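Local coordinates for ADP-ribosylglycohydrolase (Thermus thermophilus, PDB 2YZV), which is an all-helical member of the ADP-ribosylglycohydrolase family that holds two magnesium ions in a cluster between its helices, at residues L18-A23 with R40-G45; F54-T59 with D251-G256; T59-C64 with P130-A135. All coordinates share one frame; numbering follows the deposited sequence.

How the contacts relate
Contact 1 closes first along the chain, joining helix 4-26 to the following loop. Contact 2 brings the start of helix 57-72 to the start of helix 252-267, 192 residues apart at their nearest ends. Contact 3, nested inside that excursion, shares Thr59 and helix 57-72 with contact 2 and joins that helix to segment 130-135. The centres of contacts 1 and 2 lie about 8 Å apart, those of 2 and 3 about 10 Å, and those of 1 and 3 about 16 Å. The two magnesium ions sit in contact 2; contact 3 flanks them through Met132, packed on Asp57 and Asp58, and contact 1 is linked to them through Asp22, which bonds Thr56 and Thr59.

Contact 1: residues L18-A23 with R40-G45; sequences LAVGDA and REMKGG
Met42 reaches from the loop 40-45 to helix 4-26 and lays its terminal methyl against Val20 and Ala23, which lie three residues apart on one flank of the helix. The CE atom of Met42 touches CG1 of Val20 at 3.8 Å, and the two side chains cross at roughly a right angle. The same CE meets CB of Ala23 at 3.8 Å, with SD of Met42 equally close to that CB, so the alanine feels the thioether flank as well as the methyl. Nearest of all is the backbone, where Met42 CE approaches Val20 O to 3.5 Å. A bend at chi2 of Met42, -76°, folds the thioether toward the helix although the CA-CB bond itself does not aim there.

Met42 is also the centre of an inverse gamma turn, and Gln27 brackets it: OE1 accepts from Lys43 N and NE2 donates to Glu41 O. The Glu41 carboxylate makes salt bridges to Arg243 and Arg275 and does not touch segment 18-23. The backbone passes closest to the helix at Gly44, whose CA is 7.4 Å from CA of Ala23, too far for main-chain bonding. Trp276 of helix 274-279 touches both Val20 and Met42 and so adds to the same apolar patch.

Between these two segments the chemistry is therefore dispersion through the CE methyl and sulfur of one methionine. It supplies a buried apolar fit, while polar bonds from Gln27 and the salt bridges of Glu41 hold the neighbouring loop residues.

Contact 2: residues F54-T59 with D251-G256; sequences FWTDDT and DADTVG. With MG (magnesium ion), chain C; MG (magnesium ion), chain B.
With chi1 near 57° in Asp253 and 72° in Thr56, the carboxylate carbon CG and the hydroxyl OG1 both sit between their own backbone N and carbonyl carbon, which turns them toward one magnesium ion, that of chain C. It is bound by Thr56 OG1 at 2.1 Å, Asp58 OD1 at 1.9 Å and Asp253 OD1 at 2.0 Å. The cation probably offsets the repulsion between the carboxylate oxygens Asp58 OD1 and Asp253 OD1. The carboxylates of Asp58 and Asp253 meet with their planes 65° apart.

Asp253 then bridges to the second ion, that of chain B. Its OD1 is shared, lying 2.6 Å from the chain B magnesium, and its OD2 grips the same ion at 2.5 Å. Asp251 OD1 binds that magnesium at 2.3 Å and Thr254 OG1 at 2.4 Å. Thr254 OG1 also donates to Asp58 OD2 over 2.7 Å, and OD2 accepts with its syn lone pair. Asp58 is thus held at both oxygens, one on metal and one on a ligand of the other metal, which fixes the rotation of its carboxylate. Thr56 OG1 takes a weak capping bond from Asp58 N, while Asp22 OD1 is its stronger hydrogen-bond partner.

The binuclear centre is built on the N-terminal ends of helices 57-72 and 252-267. Helix 4-26 borders it through Asp22, helix 129-132 through Met132, and helix 221-234 touches Thr254 and Val255 through Thr224; the surroundings are helices and loops, with no strand in the chain.

Contact 3: residues T59-C64 with P130-A135; sequences TSQALC and PLMRLA
Beside the magnesium cluster, the first turns of helix 57-72 pack against the short helix 129-132 and the chain leaving it, and Gln61 meets Arg133 and Met132 there. NH1 of Arg133 donates to OE1 of Gln61 over 2.8 Å, with an N-H...acceptor angle of 152°. The donor comes in almost along the line of the amide carbonyl, and OE1 lies at the edge of the guanidinium, close to its plane. The two flat groups are nevertheless twisted by 38°, so the pair is joined edge to end rather than stacked. Arg133 gets there with CG between its backbone N and carbonyl carbon (chi1 67°) and the chain extended from CG to NE, its CD passing 3.4 Å from Gln61 OE1.

The methyl of Met132 sits above the plane of the same amide. Its CE is 3.2 Å from Gln61 NE2 and 3.3 Å from Gln61 CD, a close fit that would be expected to restrict rotation of the amide. In this all-helical fold the Met132 side chain lies about 5 Å from a magnesium ion, so the residue packed on Gln61 also flanks the metal centre. Where the two backbones come nearest, CA of Ala62 is 4.2 Å from CA of Arg133, and the Ala62 methyl CB packs 4.0 Å from Arg133 CA. The carbonyl O of Arg133 is buried here without a polar partner in the model.

Over one face of the guanidinium, CA of Pro130 stands 3.9 Å above its centre. Arg133 NH2 goes on to Ala154 O and Thr158 OG1, while Gln261 of helix 252-267 bonds Leu131 O and Ala135 N.

Contact 1: residues L18-A23 with R40-G45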
# COMPACT_ATOMS: atom_id res chain seq x y z
N LEU A 18 5.48 3.91 -1.50
CA LEU A 18 4.76 3.34 -0.36
C LEU A 18 5.37 3.88 0.94
O LEU A 18 4.66 4.40 1.80
CB LEU A 18 4.88 1.81 -0.40
CG LEU A 18 4.12 0.93 0.60
CD1 LEU A 18 4.23 -0.51 0.15
CD2 LEU A 18 4.67 1.09 2.01
N ALA A 19 6.69 3.76 1.06
CA ALA A 19 7.41 4.22 2.25
C ALA A 19 7.36 5.74 2.42
O ALA A 19 7.26 6.24 3.54
CB ALA A 19 8.85 3.74 2.20
N VAL A 20 7.46 6.46 1.31
CA VAL A 20 7.40 7.92 1.36
C VAL A 20 6.04 8.34 1.92
O VAL A 20 5.96 9.21 2.78
CB VAL A 20 7.61 8.52 -0.05
CG1 VAL A 20 7.20 9.99 -0.07
CG2 VAL A 20 9.08 8.39 -0.45
N GLY A 21 4.98 7.71 1.43
CA GLY A 21 3.64 8.04 1.90
C GLY A 21 3.43 7.69 3.36
O GLY A 21 2.77 8.43 4.09
N ASP A 22 3.97 6.56 3.78
CA ASP A 22 3.86 6.10 5.16
C ASP A 22 4.57 7.12 6.07
O ASP A 22 4.00 7.59 7.06
CB ASP A 22 4.50 4.71 5.28
CG ASP A 22 4.40 4.10 6.68
OD1 ASP A 22 3.71 4.67 7.54
OD2 ASP A 22 5.01 3.04 6.90
N ALA A 23 5.80 7.48 5.71
CA ALA A 23 6.58 8.43 6.50
C ALA A 23 5.90 9.80 6.61
O ALA A 23 5.82 10.37 7.70
CB ALA A 23 7.97 8.59 5.91
N ARG A 40 3.69 19.43 4.19
CA ARG A 40 4.32 19.50 2.87
C ARG A 40 5.70 18.85 2.80
O ARG A 40 6.16 18.49 1.71
CB ARG A 40 4.44 20.96 2.42
CG ARG A 40 3.13 21.72 2.38
CD ARG A 40 3.35 23.21 2.14
NE ARG A 40 3.98 23.48 0.85
CZ ARG A 40 3.41 23.27 -0.33
NH1 ARG A 40 2.18 22.76 -0.39
NH2 ARG A 40 4.06 23.57 -1.44
N GLU A 41 6.37 18.71 3.93
CA GLU A 41 7.71 18.14 3.93
C GLU A 41 7.93 17.05 4.97
O GLU A 41 7.09 16.83 5.84
CB GLU A 41 8.74 19.25 4.13
CG GLU A 41 8.66 20.41 3.14
CD GLU A 41 8.67 19.96 1.70
OE1 GLU A 41 9.35 18.96 1.39
OE2 GLU A 41 8.01 20.61 0.86
N MET A 42 9.07 16.37 4.87
CA MET A 42 9.46 15.30 5.80
C MET A 42 10.02 15.90 7.08
O MET A 42 11.23 16.12 7.20
CB MET A 42 10.53 14.41 5.17
CG MET A 42 10.03 13.48 4.09
SD MET A 42 9.14 12.05 4.76
CE MET A 42 8.81 11.17 3.21
N LYS A 43 9.15 16.16 8.04
CA LYS A 43 9.57 16.75 9.30
C LYS A 43 9.61 15.75 10.44
O LYS A 43 10.16 16.02 11.51
CB LYS A 43 8.63 17.90 9.66
CG LYS A 43 8.69 19.10 8.72
CD LYS A 43 9.80 20.08 9.10
CE LYS A 43 11.19 19.47 8.98
NZ LYS A 43 12.25 20.43 9.40
N GLY A 44 9.03 14.57 10.22
CA GLY A 44 8.98 13.58 11.27
C GLY A 44 7.88 14.01 12.23
O GLY A 44 7.06 14.87 11.88
N GLY A 45 7.87 13.45 13.42
CA GLY A 45 6.86 13.81 14.39
C GLY A 45 5.76 12.78 14.51
O GLY A 45 6.00 11.58 14.41

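Contact 2: residues F54-T59 with D251-G256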
# COMPACT_ATOMS: atom_id res chain seq x y z
N PHE A 54 11.28 8.51 8.66
CA PHE A 54 11.05 7.20 9.24
C PHE A 54 9.60 6.81 9.03
O PHE A 54 8.70 7.65 9.07
CB PHE A 54 11.41 7.18 10.73
CG PHE A 54 12.83 6.79 11.01
CD1 PHE A 54 13.89 7.52 10.47
CD2 PHE A 54 13.12 5.68 11.79
CE1 PHE A 54 15.22 7.15 10.72
CE2 PHE A 54 14.44 5.30 12.04
CZ PHE A 54 15.48 6.04 11.50
N TRP A 55 9.37 5.52 8.80
CA TRP A 55 8.03 5.02 8.55
C TRP A 55 7.50 4.12 9.66
O TRP A 55 8.14 3.94 10.70
CB TRP A 55 8.01 4.30 7.19
CG TRP A 55 9.35 3.80 6.76
CD1 TRP A 55 10.23 4.42 5.91
CD2 TRP A 55 9.99 2.60 7.20
NE1 TRP A 55 11.38 3.67 5.79
CE2 TRP A 55 11.26 2.55 6.57
CE3 TRP A 55 9.62 1.56 8.06
CZ2 TRP A 55 12.15 1.49 6.77
CZ3 TRP A 55 10.51 0.51 8.26
CH2 TRP A 55 11.77 0.48 7.62
N THR A 56 6.32 3.54 9.44
CA THR A 56 5.67 2.70 10.45
C THR A 56 5.54 1.22 10.10
O THR A 56 6.33 0.68 9.33
CB THR A 56 4.27 3.25 10.75
OG1 THR A 56 3.41 2.97 9.63
CG2 THR A 56 4.32 4.75 10.96
N ASP A 57 4.53 0.57 10.68
CA ASP A 57 4.30 -0.84 10.43
C ASP A 57 3.89 -1.12 8.99
O ASP A 57 4.03 -2.25 8.51
CB ASP A 57 3.24 -1.40 11.40
CG ASP A 57 1.91 -0.68 11.29
OD1 ASP A 57 1.25 -0.80 10.23
OD2 ASP A 57 1.51 -0.01 12.27
N ASP A 58 3.39 -0.10 8.30
CA ASP A 58 2.98 -0.26 6.91
C ASP A 58 4.19 -0.71 6.10
O ASP A 58 4.18 -1.76 5.45
CB ASP A 58 2.48 1.07 6.33
CG ASP A 58 1.26 1.60 7.05
OD1 ASP A 58 1.32 1.76 8.28
OD2 ASP A 58 0.25 1.87 6.37
N THR A 59 5.24 0.10 6.15
CA THR A 59 6.45 -0.19 5.42
C THR A 59 7.18 -1.41 5.99
O THR A 59 7.76 -2.19 5.24
CB THR A 59 7.39 1.04 5.41
OG1 THR A 59 6.70 2.17 4.85
CG2 THR A 59 8.64 0.77 4.59
N ASP A 251 -5.98 8.12 9.50
CA ASP A 251 -5.00 7.07 9.25
C ASP A 251 -4.18 7.49 8.04
O ASP A 251 -4.10 6.79 7.03
CB ASP A 251 -5.73 5.74 8.98
CG ASP A 251 -4.84 4.54 9.22
OD1 ASP A 251 -3.95 4.61 10.09
OD2 ASP A 251 -5.04 3.50 8.55
N ALA A 252 -3.55 8.65 8.17
CA ALA A 252 -2.76 9.25 7.10
C ALA A 252 -1.55 8.47 6.63
O ALA A 252 -1.17 8.56 5.46
CB ALA A 252 -2.34 10.66 7.51
N ASP A 253 -0.92 7.71 7.53
CA ASP A 253 0.24 6.93 7.13
C ASP A 253 -0.16 5.88 6.11
O ASP A 253 0.54 5.65 5.12
CB ASP A 253 0.89 6.25 8.35
CG ASP A 253 -0.07 5.35 9.11
OD1 ASP A 253 0.38 4.30 9.61
OD2 ASP A 253 -1.26 5.70 9.24
N THR A 254 -1.31 5.25 6.33
CA THR A 254 -1.77 4.20 5.44
C THR A 254 -2.42 4.74 4.16
O THR A 254 -2.24 4.16 3.09
CB THR A 254 -2.73 3.26 6.17
OG1 THR A 254 -2.09 2.79 7.36
CG2 THR A 254 -3.09 2.07 5.29
N VAL A 255 -3.16 5.84 4.26
CA VAL A 255 -3.75 6.42 3.06
C VAL A 255 -2.57 6.90 2.22
O VAL A 255 -2.54 6.74 1.01
CB VAL A 255 -4.68 7.61 3.40
CG1 VAL A 255 -5.07 8.35 2.12
CG2 VAL A 255 -5.93 7.09 4.09
N GLY A 256 -1.58 7.49 2.89
CA GLY A 256 -0.40 7.95 2.18
C GLY A 256 0.35 6.80 1.52
O GLY A 256 0.84 6.93 0.40
MG MG C . 1.33 2.61 10.02
MG MG B . -2.09 3.35 9.65

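Contact 3: residues T59-C64 with P130-A135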
# COMPACT_ATOMS: atom_id res chain seq x y z
N THR A 59 5.24 0.10 6.15
CA THR A 59 6.45 -0.19 5.42
C THR A 59 7.18 -1.41 5.99
O THR A 59 7.76 -2.19 5.24
CB THR A 59 7.39 1.04 5.41
OG1 THR A 59 6.70 2.17 4.85
CG2 THR A 59 8.64 0.77 4.59
N SER A 60 7.13 -1.58 7.31
CA SER A 60 7.80 -2.73 7.92
C SER A 60 7.26 -4.04 7.34
O SER A 60 8.03 -4.93 6.96
CB SER A 60 7.59 -2.73 9.43
OG SER A 60 8.18 -1.58 10.02
N GLN A 61 5.94 -4.14 7.24
CA GLN A 61 5.33 -5.34 6.69
C GLN A 61 5.63 -5.49 5.21
O GLN A 61 5.83 -6.61 4.72
CB GLN A 61 3.82 -5.32 6.93
CG GLN A 61 3.43 -5.69 8.35
CD GLN A 61 1.94 -5.60 8.58
OE1 GLN A 61 1.15 -6.05 7.76
NE2 GLN A 61 1.55 -5.03 9.72
N ALA A 62 5.67 -4.37 4.49
CA ALA A 62 5.97 -4.40 3.06
C ALA A 62 7.37 -4.96 2.87
O ALA A 62 7.61 -5.74 1.94
CB ALA A 62 5.87 -2.99 2.47
N LEU A 63 8.29 -4.58 3.75
CA LEU A 63 9.67 -5.05 3.66
C LEU A 63 9.75 -6.54 3.96
O LEU A 63 10.49 -7.28 3.31
CB LEU A 63 10.58 -4.28 4.63
CG LEU A 63 10.82 -2.81 4.26
CD1 LEU A 63 11.61 -2.12 5.35
CD2 LEU A 63 11.58 -2.74 2.94
N CYS A 64 8.98 -6.99 4.95
CA CYS A 64 8.95 -8.40 5.32
C CYS A 64 8.42 -9.23 4.17
O CYS A 64 9.00 -10.27 3.82
CB CYS A 64 8.06 -8.61 6.54
SG CYS A 64 8.75 -7.98 8.07
N PRO A 130 -3.97 -5.00 4.66
CA PRO A 130 -3.55 -5.70 3.44
C PRO A 130 -3.16 -4.77 2.30
O PRO A 130 -2.39 -5.14 1.42
CB PRO A 130 -4.78 -6.54 3.07
CG PRO A 130 -5.47 -6.73 4.38
CD PRO A 130 -5.35 -5.36 5.01
N LEU A 131 -3.71 -3.56 2.32
CA LEU A 131 -3.44 -2.59 1.26
C LEU A 131 -2.10 -1.88 1.42
O LEU A 131 -1.44 -1.57 0.44
CB LEU A 131 -4.52 -1.51 1.23
CG LEU A 131 -5.99 -1.93 1.19
CD1 LEU A 131 -6.86 -0.69 1.10
CD2 LEU A 131 -6.23 -2.84 -0.01
N MET A 132 -1.73 -1.62 2.66
CA MET A 132 -0.50 -0.89 2.96
C MET A 132 0.80 -1.59 2.59
O MET A 132 1.84 -0.94 2.47
CB MET A 132 -0.46 -0.54 4.45
CG MET A 132 -0.36 -1.75 5.35
SD MET A 132 -0.33 -1.35 7.10
CE MET A 132 0.51 -2.79 7.76
N ARG A 133 0.74 -2.90 2.41
CA ARG A 133 1.94 -3.69 2.12
C ARG A 133 1.94 -4.40 0.77
O ARG A 133 2.87 -5.16 0.47
CB ARG A 133 2.11 -4.74 3.22
CG ARG A 133 1.00 -5.81 3.18
CD ARG A 133 0.97 -6.73 4.40
NE ARG A 133 -0.10 -7.72 4.25
CZ ARG A 133 -0.94 -8.08 5.21
NH1 ARG A 133 -0.85 -7.54 6.42
NH2 ARG A 133 -1.89 -8.97 4.96
N LEU A 134 0.93 -4.14 -0.05
CA LEU A 134 0.75 -4.80 -1.34
C LEU A 134 1.82 -4.74 -2.45
O LEU A 134 2.17 -5.78 -3.02
CB LEU A 134 -0.58 -4.36 -1.96
CG LEU A 134 -1.67 -5.40 -2.26
CD1 LEU A 134 -2.42 -4.94 -3.50
CD2 LEU A 134 -1.08 -6.78 -2.50
N ALA A 135 2.30 -3.55 -2.77
CA ALA A 135 3.28 -3.36 -3.85
C ALA A 135 4.30 -4.47 -4.12
O ALA A 135 4.44 -4.92 -5.26
CB ALA A 135 4.01 -2.03 -3.66